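Suppressor of fused homolog (Drosophila melanogaster, PDB 6LPH) probably binds and sequesters transcription factors, and is represented here by its N-terminal part, crystallised in a complex with Fu. Local coordinates at residues V197-F200 against D201-E205; R236-S239 against V240-F244; G84-R87 against V88-E92. All coordinates share one frame; numbering follows the deposited sequence.

Contact 1 of 3, residues V197-F200 against D201-E205; sequences VGVF and DDELE
Glu203 reaches back from the first turn of helix 201-219 to the N-cap residue just before it: OE2 accepts Phe200 N at 2.9 Å in a nearly straight bond (175°). The N-H arrives from above the carboxylate, 46° out of its plane. Glu203 CG lies beside its own backbone N, anti to the carbonyl carbon (chi1 -75°), and the chain runs extended from there, which carries the carboxylate back past the helix start. Phe200 and Glu203, the third residue of the helix, hold the positions joined in a capping box; phenylalanine has no side-chain acceptor, so only the glutamate half of that motif can form. The Glu203 chain passes obliquely across both Val199 and Phe200. Val199 CB sits 3.4 Å from Glu203 OE2, and the Phe200 ring, steeply turned from the carboxylate, meets the same Glu203 OE2 with CD2 at 3.7 Å. Asp202 runs alongside Phe200, pointing the same way, and its OD1 is 3.2 Å from Phe200 CB; that oxygen also takes a weak bond from Glu203 N. Further round the turn, Leu204 N donates to Phe200 O at 2.9 Å, the first helical bond, while Leu204 CB packs on Val199 CG2 at 4.2 Å. Glu203 OE1 takes Val240 N and pairs with Arg236, and Asp202 OD2 bonds Ser239 OG, so both Glu203 oxygens are bonded and Asp202 is held mainly through OD2. At this corner strand 189-199 of the mixed sheet gives way, through Phe200 alone, to helix 201-219, with Val199 resting on Leu174 of strand 172-186 and on Leu219, and helix 240-243 lying against Phe200, Asp202 and Glu203.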
ATOM      1  N   VAL A 197      -6.514   2.822   0.597  1.00 13.49           N
ATOM      2  CA  VAL A 197      -7.068   3.311   1.893  1.00 12.35           C
ATOM      3  C   VAL A 197      -8.164   2.358   2.348  1.00 11.34           C
ATOM      4  O   VAL A 197      -9.130   2.165   1.629  1.00 11.11           O
ATOM      5  CB  VAL A 197      -7.655   4.745   1.768  1.00 12.00           C
ATOM      6  CG1 VAL A 197      -8.205   5.279   3.106  1.00 11.60           C
ATOM      7  CG2 VAL A 197      -6.618   5.695   1.226  1.00 11.89           C
ATOM      8  N   GLY A 198      -8.028   1.782   3.546  1.00 12.04           N
ATOM      9  CA  GLY A 198      -9.058   0.870   4.044  1.00 11.84           C
ATOM     10  C   GLY A 198     -10.270   1.679   4.477  1.00 11.80           C
ATOM     11  O   GLY A 198     -10.129   2.745   5.079  1.00 12.72           O
ATOM     12  N   VAL A 199     -11.463   1.178   4.166  1.00 13.14           N
ATOM     13  CA  VAL A 199     -12.717   1.872   4.461  1.00 13.21           C
ATOM     14  C   VAL A 199     -13.817   0.920   4.986  1.00 14.09           C
ATOM     15  O   VAL A 199     -13.779  -0.321   4.773  1.00 14.48           O
ATOM     16  CB  VAL A 199     -13.270   2.682   3.245  1.00 13.11           C
ATOM     17  CG1 VAL A 199     -12.321   3.820   2.858  1.00 13.33           C
ATOM     18  CG2 VAL A 199     -13.549   1.781   2.038  1.00 12.28           C
ATOM     19  N   PHE A 200     -14.819   1.527   5.616  1.00 14.05           N
ATOM     20  CA  PHE A 200     -16.010   0.831   6.137  1.00 14.81           C
ATOM     21  C   PHE A 200     -16.917   0.490   4.970  1.00 15.51           C
ATOM     22  O   PHE A 200     -16.773   1.034   3.833  1.00 15.28           O
ATOM     23  CB  PHE A 200     -16.790   1.752   7.107  1.00 15.73           C
ATOM     24  CG  PHE A 200     -16.255   1.778   8.513  1.00 17.35           C
ATOM     25  CD1 PHE A 200     -17.061   1.374   9.578  1.00 20.37           C
ATOM     26  CD2 PHE A 200     -14.952   2.246   8.790  1.00 16.20           C
ATOM     27  CE1 PHE A 200     -16.571   1.403  10.884  1.00 22.08           C
ATOM     28  CE2 PHE A 200     -14.461   2.269  10.097  1.00 18.81           C
ATOM     29  CZ  PHE A 200     -15.272   1.833  11.145  1.00 19.45           C
ATOM     30  N   ASP A 201     -17.843  -0.408   5.247  1.00 17.19           N
ATOM     31  CA  ASP A 201     -18.855  -0.793   4.275  1.00 19.71           C
ATOM     32  C   ASP A 201     -19.627   0.412   3.774  1.00 19.15           C
ATOM     33  O   ASP A 201     -19.850   0.505   2.572  1.00 17.58           O
ATOM     34  CB  ASP A 201     -19.862  -1.795   4.861  1.00 20.28           C
ATOM     35  CG  ASP A 201     -19.295  -3.211   5.002  1.00 23.75           C
ATOM     36  OD1 ASP A 201     -18.083  -3.439   4.829  1.00 24.26           O
ATOM     37  OD2 ASP A 201     -20.090  -4.121   5.321  1.00 30.87           O
ATOM     38  N   ASP A 202     -20.059   1.309   4.677  1.00 18.15           N
ATOM     39  CA  ASP A 202     -20.860   2.464   4.232  1.00 18.43           C
ATOM     40  C   ASP A 202     -20.026   3.453   3.408  1.00 17.04           C
ATOM     41  O   ASP A 202     -20.523   4.044   2.443  1.00 17.66           O
ATOM     42  CB  ASP A 202     -21.640   3.157   5.381  1.00 17.90           C
ATOM     43  CG  ASP A 202     -20.735   3.711   6.496  1.00 20.35           C
ATOM     44  OD1 ASP A 202     -19.537   3.371   6.550  1.00 22.61           O
ATOM     45  OD2 ASP A 202     -21.239   4.479   7.347  1.00 23.08           O
ATOM     46  N   GLU A 203     -18.750   3.596   3.768  1.00 16.02           N
ATOM     47  CA  GLU A 203     -17.819   4.440   2.997  1.00 16.50           C
ATOM     48  C   GLU A 203     -17.662   3.896   1.565  1.00 16.64           C
ATOM     49  O   GLU A 203     -17.682   4.658   0.569  1.00 14.99           O
ATOM     50  CB  GLU A 203     -16.465   4.549   3.728  1.00 15.86           C
ATOM     51  CG  GLU A 203     -16.527   5.481   4.946  1.00 17.20           C
ATOM     52  CD  GLU A 203     -15.463   5.250   6.019  1.00 14.58           C
ATOM     53  OE1 GLU A 203     -15.553   5.946   7.061  1.00 12.63           O
ATOM     54  OE2 GLU A 203     -14.545   4.409   5.847  1.00 13.15           O
ATOM     55  N   LEU A 204     -17.511   2.576   1.468  1.00 17.52           N
ATOM     56  CA  LEU A 204     -17.417   1.918   0.165  1.00 19.02           C
ATOM     57  C   LEU A 204     -18.718   2.133  -0.603  1.00 17.86           C
ATOM     58  O   LEU A 204     -18.705   2.520  -1.774  1.00 18.73           O
ATOM     59  CB  LEU A 204     -17.137   0.412   0.303  1.00 17.74           C
ATOM     60  CG  LEU A 204     -17.367  -0.277  -1.044  1.00 19.92           C
ATOM     61  CD1 LEU A 204     -16.188   0.031  -1.956  1.00 21.37           C
ATOM     62  CD2 LEU A 204     -17.634  -1.769  -0.910  1.00 19.34           C
ATOM     63  N   GLU A 205     -19.834   1.908   0.076  1.00 18.52           N
ATOM     64  CA  GLU A 205     -21.142   2.071  -0.570  1.00 20.37           C
ATOM     65  C   GLU A 205     -21.278   3.458  -1.209  1.00 18.58           C
ATOM     66  O   GLU A 205     -21.705   3.570  -2.355  1.00 18.26           O
ATOM     67  CB  GLU A 205     -22.282   1.783   0.424  1.00 21.46           C
ATOM     68  CG  GLU A 205     -23.521   1.235  -0.251  1.00 30.53           C
ATOM     69  CD  GLU A 205     -24.076  -0.034   0.413  1.00 39.02           C
ATOM     70  OE1 GLU A 205     -25.283  -0.289   0.230  1.00 34.99           O
ATOM     71  OE2 GLU A 205     -23.325  -0.783   1.116  1.00 43.89           O
TER

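Contact 2 of 3, residues R236-S239 against V240-F244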
ATOM      1  N   ARG A 236     -10.063   1.284  13.696  1.00 17.07           N
ATOM      2  CA  ARG A 236     -11.082   2.347  13.634  1.00 19.20           C
ATOM      3  C   ARG A 236     -12.473   1.798  13.935  1.00 19.69           C
ATOM      4  O   ARG A 236     -12.875   0.770  13.390  1.00 20.87           O
ATOM      5  CB  ARG A 236     -11.115   3.045  12.270  1.00 18.81           C
ATOM      6  CG  ARG A 236     -11.495   4.481  12.461  1.00 22.09           C
ATOM      7  CD  ARG A 236     -11.950   5.300  11.275  1.00 16.60           C
ATOM      8  NE  ARG A 236     -11.619   4.881   9.910  1.00 13.65           N
ATOM      9  CZ  ARG A 236     -12.513   4.999   8.915  1.00 15.19           C
ATOM     10  NH1 ARG A 236     -12.227   4.669   7.658  1.00 12.81           N
ATOM     11  NH2 ARG A 236     -13.740   5.450   9.195  1.00 14.96           N
ATOM     12  N   GLN A 237     -13.225   2.522  14.742  1.00 19.15           N
ATOM     13  CA  GLN A 237     -14.478   1.971  15.280  1.00 24.01           C
ATOM     14  C   GLN A 237     -15.720   2.502  14.599  1.00 22.62           C
ATOM     15  O   GLN A 237     -16.741   1.832  14.586  1.00 22.77           O
ATOM     16  CB  GLN A 237     -14.573   2.173  16.797  1.00 26.10           C
ATOM     17  CG  GLN A 237     -13.713   1.217  17.638  1.00 25.89           C
ATOM     18  CD  GLN A 237     -13.841  -0.243  17.223  1.00 30.43           C
ATOM     19  OE1 GLN A 237     -12.850  -0.895  16.908  1.00 33.15           O
ATOM     20  NE2 GLN A 237     -15.067  -0.756  17.194  1.00 37.43           N
ATOM     21  N   MET A 238     -15.620   3.693  14.011  1.00 23.22           N
ATOM     22  CA  MET A 238     -16.788   4.382  13.453  1.00 22.99           C
ATOM     23  C   MET A 238     -16.441   4.942  12.088  1.00 19.58           C
ATOM     24  O   MET A 238     -15.302   5.363  11.882  1.00 20.22           O
ATOM     25  CB  MET A 238     -17.245   5.514  14.387  1.00 22.74           C
ATOM     26  CG  MET A 238     -18.054   5.021  15.595  1.00 33.03           C
ATOM     27  SD  MET A 238     -18.452   6.284  16.822  1.00 47.34           S
ATOM     28  CE  MET A 238     -19.705   7.238  15.970  1.00 44.85           C
ATOM     29  N   SER A 239     -17.410   4.933  11.164  1.00 19.88           N
ATOM     30  CA  SER A 239     -17.199   5.481   9.829  1.00 15.79           C
ATOM     31  C   SER A 239     -17.303   6.974   9.887  1.00 16.51           C
ATOM     32  O   SER A 239     -17.796   7.552  10.874  1.00 17.95           O
ATOM     33  CB  SER A 239     -18.231   4.957   8.829  1.00 17.09           C
ATOM     34  OG  SER A 239     -19.499   5.535   9.075  1.00 19.80           O
ATOM     35  N   VAL A 240     -16.887   7.610   8.796  1.00 16.60           N
ATOM     36  CA  VAL A 240     -16.935   9.059   8.712  1.00 16.11           C
ATOM     37  C   VAL A 240     -18.377   9.564   8.827  1.00 16.72           C
ATOM     38  O   VAL A 240     -18.635  10.624   9.410  1.00 17.81           O
ATOM     39  CB  VAL A 240     -16.260   9.558   7.410  1.00 17.41           C
ATOM     40  CG1 VAL A 240     -17.098   9.203   6.173  1.00 17.02           C
ATOM     41  CG2 VAL A 240     -15.965  11.050   7.503  1.00 16.61           C
ATOM     42  N   PHE A 241     -19.317   8.799   8.266  1.00 16.36           N
ATOM     43  CA  PHE A 241     -20.717   9.177   8.301  1.00 16.96           C
ATOM     44  C   PHE A 241     -21.303   9.048   9.716  1.00 18.92           C
ATOM     45  O   PHE A 241     -22.242   9.771  10.063  1.00 22.04           O
ATOM     46  CB  PHE A 241     -21.518   8.328   7.291  1.00 17.64           C
ATOM     47  CG  PHE A 241     -21.026   8.457   5.876  1.00 18.02           C
ATOM     48  CD1 PHE A 241     -20.433   7.369   5.226  1.00 17.98           C
ATOM     49  CD2 PHE A 241     -21.109   9.675   5.210  1.00 16.59           C
ATOM     50  CE1 PHE A 241     -19.951   7.496   3.934  1.00 19.42           C
ATOM     51  CE2 PHE A 241     -20.630   9.808   3.915  1.00 19.70           C
ATOM     52  CZ  PHE A 241     -20.049   8.718   3.273  1.00 16.68           C
ATOM     53  N   GLU A 242     -20.782   8.112  10.510  1.00 21.43           N
ATOM     54  CA  GLU A 242     -21.150   8.005  11.939  1.00 21.84           C
ATOM     55  C   GLU A 242     -20.526   9.148  12.733  1.00 22.45           C
ATOM     56  O   GLU A 242     -21.184   9.735  13.590  1.00 27.75           O
ATOM     57  CB  GLU A 242     -20.688   6.682  12.566  1.00 25.38           C
ATOM     58  CG  GLU A 242     -21.420   5.445  12.106  1.00 31.28           C
ATOM     59  CD  GLU A 242     -20.781   4.178  12.642  1.00 30.33           C
ATOM     60  OE1 GLU A 242     -19.832   3.661  12.012  1.00 25.66           O
ATOM     61  OE2 GLU A 242     -21.235   3.691  13.698  1.00 43.17           O
ATOM     62  N   LEU A 243     -19.263   9.467  12.463  1.00 20.26           N
ATOM     63  CA  LEU A 243     -18.565  10.503  13.251  1.00 23.68           C
ATOM     64  C   LEU A 243     -19.043  11.914  12.922  1.00 24.73           C
ATOM     65  O   LEU A 243     -19.144  12.774  13.814  1.00 24.30           O
ATOM     66  CB  LEU A 243     -17.035  10.408  13.085  1.00 22.12           C
ATOM     67  CG  LEU A 243     -16.365   9.164  13.703  1.00 24.54           C
ATOM     68  CD1 LEU A 243     -14.962   8.931  13.145  1.00 23.56           C
ATOM     69  CD2 LEU A 243     -16.346   9.189  15.228  1.00 28.56           C
ATOM     70  N   PHE A 244     -19.319  12.137  11.641  1.00 21.88           N
ATOM     71  CA  PHE A 244     -19.714  13.435  11.127  1.00 24.54           C
ATOM     72  C   PHE A 244     -20.959  13.319  10.244  1.00 23.93           C
ATOM     73  O   PHE A 244     -20.869  13.398   9.010  1.00 24.11           O
ATOM     74  CB  PHE A 244     -18.542  14.077  10.371  1.00 23.85           C
ATOM     75  CG  PHE A 244     -17.271  14.120  11.169  1.00 26.23           C
ATOM     76  CD1 PHE A 244     -17.118  15.035  12.213  1.00 30.39           C
ATOM     77  CD2 PHE A 244     -16.231  13.233  10.898  1.00 25.19           C
ATOM     78  CE1 PHE A 244     -15.945  15.066  12.968  1.00 35.33           C
ATOM     79  CE2 PHE A 244     -15.054  13.266  11.644  1.00 31.17           C
ATOM     80  CZ  PHE A 244     -14.911  14.182  12.684  1.00 29.95           C
TER
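The guanidinium of Arg236 turns an edge to the start of helix 240-243: Ser239 C lies in its plane and Val240 N close to it, 3.8 Å from Arg236 NH2. One face of the Phe241 ring carries Val240 CG1 over its centre, and Ser239 OG lies oblique to the ring. Between the loop and the helix lies a capping box made by Ser239, the N-cap residue, and Glu242. Ser239 OG accepts Glu242 N at 3.2 Å; in return Glu242 OE1 accepts Ser239 N at 2.9 Å, in a bond of 172° that reaches the carboxylate from above, 39° out of its plane. OG is set between the backbone N and the carbonyl carbon (chi1 72°), which brings it to Glu242 N. It also bonds Asp202 of helix 201-219, its strongest polar partner, and the charge of Arg236 is met by Glu203 there. A hydrophobic staple flanks the box: Met238, just before the N-cap, crosses Leu243 obliquely, with CB 3.8 Å from Leu243 CG and SD 3.9 Å from Leu243 CD2. An alanine in place of Leu243 would remove CG and both methyls, and would probably leave a gap beside Met238 and its thioether freer to turn. Met238 CE bends round to Glu242 CB at 3.6 Å. The loop before the helix is drawn in as well, for Arg236 NH2 donates to Met238 O at 3.1 Å, tilted from the carbonyl plane.

Contact 3 of 3, residues G84-R87 against V88-E92; sequences GDER and VHLRE
Glu86 and the backbone of His89 to Arg91 make the tight part of this turn. Glu86 OE1 accepts Arg91 N at 2.7 Å through its anti lone pair, the one away from OE2, and the bond is nearly straight (170°). The side chain gets there with CG beside the backbone N (chi1 -59°) and an extended run beyond, crossing Arg91 so that the two CG atoms lie 3.8 Å apart. Closer to the chain, Glu86 CA points its hydrogen at His89 O, a CA-H...O contact of 3.2 Å, and a water joins the same two residues, accepting from Glu86 N and donating to His89 O at 2.7 Å. The glutamate and Arg91 do not pair their charges: Glu86 OE1 stays 6.3 Å from Arg91 NE. The guanidinium instead brings an edge near Gly84 CA and has a long, weak ion pair with Asp81. On the inward side of the loop, Val88 CG1 lies over one face of the His89 ring, toward its rim; Val88 also rests on Tyr44 and Trp45, and His89 NE2 bonds Gly78 O.

Little crosses the contact on the other side. Asp85 does not touch 88-92, and Arg87 bonds within its own segment: Arg87 NE takes Asp85 OD2 at 2.9 Å by the syn lone pair and Arg87 NH2 takes Asp85 OD1 at 2.7 Å. Trp45 adds a cation-pi contact to Arg87. All four charged side chains, Asp85, Glu86, Arg87 and Arg91, lie at the surface.

A weak bond from Arg87 N to Asp85 OD2 closes the ring of an Asx turn, and with Gly84 and Glu86 both at positive phi the chain folds back as an irregular loop, part of the connection between the neighbouring antiparallel strands 71-77 and 97-109.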
ATOM      1  N   GLY A  84      12.260  -2.753 -18.311  1.00 19.64           N
ATOM      2  CA  GLY A  84      12.345  -2.203 -19.654  1.00 22.24           C
ATOM      3  C   GLY A  84      12.541  -3.224 -20.762  1.00 21.45           C
ATOM      4  O   GLY A  84      12.623  -2.840 -21.921  1.00 25.15           O
ATOM      5  N   ASP A  85      12.600  -4.515 -20.424  1.00 21.74           N
ATOM      6  CA  ASP A  85      12.921  -5.555 -21.425  1.00 23.08           C
ATOM      7  C   ASP A  85      11.797  -6.572 -21.708  1.00 20.97           C
ATOM      8  O   ASP A  85      12.046  -7.640 -22.301  1.00 18.70           O
ATOM      9  CB  ASP A  85      14.225  -6.279 -21.048  1.00 23.36           C
ATOM     10  CG  ASP A  85      14.130  -7.017 -19.712  1.00 21.24           C
ATOM     11  OD1 ASP A  85      15.141  -7.623 -19.297  1.00 26.82           O
ATOM     12  OD2 ASP A  85      13.070  -6.980 -19.068  1.00 19.81           O
ATOM     13  N   GLU A  86      10.578  -6.229 -21.283  1.00 17.96           N
ATOM     14  CA  GLU A  86       9.359  -6.979 -21.588  1.00 19.46           C
ATOM     15  C   GLU A  86       9.310  -8.330 -20.878  1.00 19.36           C
ATOM     16  O   GLU A  86       8.555  -9.235 -21.286  1.00 21.85           O
ATOM     17  CB  GLU A  86       9.126  -7.126 -23.112  1.00 22.25           C
ATOM     18  CG  GLU A  86       9.011  -5.800 -23.856  1.00 24.79           C
ATOM     19  CD  GLU A  86       8.557  -5.937 -25.306  1.00 31.58           C
ATOM     20  OE1 GLU A  86       7.434  -5.474 -25.642  1.00 31.95           O
ATOM     21  OE2 GLU A  86       9.320  -6.492 -26.127  1.00 32.50           O
ATOM     22  N   ARG A  87      10.111  -8.485 -19.824  1.00 17.43           N
ATOM     23  CA  ARG A  87      10.039  -9.738 -19.057  1.00 18.40           C
ATOM     24  C   ARG A  87       8.665  -9.914 -18.376  1.00 17.51           C
ATOM     25  O   ARG A  87       8.208 -11.029 -18.161  1.00 17.71           O
ATOM     26  CB  ARG A  87      11.176  -9.833 -18.045  1.00 18.28           C
ATOM     27  CG  ARG A  87      11.085  -8.855 -16.895  1.00 19.33           C
ATOM     28  CD  ARG A  87      12.288  -9.048 -16.004  1.00 20.66           C
ATOM     29  NE  ARG A  87      13.504  -8.525 -16.634  1.00 17.48           N
ATOM     30  CZ  ARG A  87      14.718  -8.644 -16.099  1.00 19.67           C
ATOM     31  NH1 ARG A  87      14.899  -9.273 -14.933  1.00 19.15           N
ATOM     32  NH2 ARG A  87      15.762  -8.160 -16.740  1.00 21.56           N
ATOM     33  N   VAL A  88       8.021  -8.802 -18.036  1.00 18.37           N
ATOM     34  CA  VAL A  88       6.649  -8.822 -17.517  1.00 17.37           C
ATOM     35  C   VAL A  88       5.698  -7.994 -18.397  1.00 18.36           C
ATOM     36  O   VAL A  88       4.598  -8.451 -18.745  1.00 19.50           O
ATOM     37  CB  VAL A  88       6.578  -8.293 -16.060  1.00 18.57           C
ATOM     38  CG1 VAL A  88       5.113  -8.098 -15.644  1.00 18.10           C
ATOM     39  CG2 VAL A  88       7.288  -9.239 -15.076  1.00 17.12           C
ATOM     40  N   HIS A  89       6.138  -6.795 -18.776  1.00 17.17           N
ATOM     41  CA  HIS A  89       5.272  -5.790 -19.368  1.00 18.68           C
ATOM     42  C   HIS A  89       5.636  -5.567 -20.793  1.00 20.47           C
ATOM     43  O   HIS A  89       6.761  -5.204 -21.105  1.00 21.77           O
ATOM     44  CB  HIS A  89       5.368  -4.468 -18.589  1.00 18.97           C
ATOM     45  CG  HIS A  89       4.828  -4.543 -17.173  1.00 17.01           C
ATOM     46  ND1 HIS A  89       3.500  -4.602 -16.899  1.00 17.81           N
ATOM     47  CD2 HIS A  89       5.486  -4.579 -15.938  1.00 14.67           C
ATOM     48  CE1 HIS A  89       3.318  -4.671 -15.559  1.00 17.29           C
ATOM     49  NE2 HIS A  89       4.534  -4.656 -14.971  1.00 15.18           N
ATOM     50  N   LEU A  90       4.680  -5.805 -21.682  1.00 22.54           N
ATOM     51  CA  LEU A  90       4.905  -5.661 -23.115  1.00 26.15           C
ATOM     52  C   LEU A  90       4.928  -4.176 -23.432  1.00 25.05           C
ATOM     53  O   LEU A  90       4.130  -3.419 -22.901  1.00 28.30           O
ATOM     54  CB  LEU A  90       3.810  -6.391 -23.903  1.00 28.98           C
ATOM     55  CG  LEU A  90       3.712  -7.917 -23.701  1.00 32.47           C
ATOM     56  CD1 LEU A  90       2.545  -8.491 -24.500  1.00 33.61           C
ATOM     57  CD2 LEU A  90       5.009  -8.676 -24.007  1.00 39.46           C
ATOM     58  N   ARG A  91       5.856  -3.738 -24.263  1.00 28.31           N
ATOM     59  CA  ARG A  91       5.946  -2.318 -24.571  1.00 28.88           C
ATOM     60  C   ARG A  91       5.294  -1.987 -25.903  1.00 34.88           C
ATOM     61  O   ARG A  91       5.715  -2.465 -26.950  1.00 38.31           O
ATOM     62  CB  ARG A  91       7.390  -1.868 -24.559  1.00 29.90           C
ATOM     63  CG  ARG A  91       8.127  -2.175 -23.267  1.00 31.12           C
ATOM     64  CD  ARG A  91       9.303  -1.229 -23.124  1.00 36.32           C
ATOM     65  NE  ARG A  91       8.774   0.126 -23.186  1.00 44.16           N
ATOM     66  CZ  ARG A  91       9.216   1.145 -22.462  1.00 39.55           C
ATOM     67  NH1 ARG A  91       8.623   2.330 -22.561  1.00 35.70           N
ATOM     68  NH2 ARG A  91      10.224   0.966 -21.606  1.00 55.40           N
ATOM     69  N   GLU A  92       4.252  -1.169 -25.849  0.70 34.56           N
ATOM     70  CA  GLU A  92       3.516  -0.788 -27.034  0.70 36.52           C
ATOM     71  C   GLU A  92       4.001   0.570 -27.527  0.70 40.58           C
ATOM     72  O   GLU A  92       4.256   1.478 -26.737  0.70 33.57           O
ATOM     73  CB  GLU A  92       2.036  -0.734 -26.691  0.70 41.80           C
ATOM     74  CG  GLU A  92       1.278  -2.023 -26.944  0.70 46.14           C
ATOM     75  CD  GLU A  92       0.479  -1.962 -28.227  0.70 51.57           C
ATOM     76  OE1 GLU A  92       0.184  -0.838 -28.689  0.70 53.18           O
ATOM     77  OE2 GLU A  92       0.142  -3.027 -28.777  0.70 38.79           O
TER
HETATM   78  O   HOH W   1       8.998  -4.145 -20.112  1.00 20.61           O

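Contacts 1 and 2 form one joint, their centres 10 Å apart, in which the starts of helices 201-219 and 240-243 meet. Glu203 OE1 lies 2.7 Å from Val240 N, a probable hydrogen bond. Asp202 OD2 makes another with the N-cap Ser239, 2.7 Å from its OG, so the first helix bonds the N-terminal end of the second. Phe200 CE2 packs on Arg236 NH2 at 3.4 Å. Both helix starts use the same bond from N-cap amide to glutamate, with a serine completing the box only in contact 2. Contact 3 lies across the chain's centre, its own centre 35 Å from that of contact 1 and 44 Å from that of contact 2, with nearest atoms about 20 and 29 Å away.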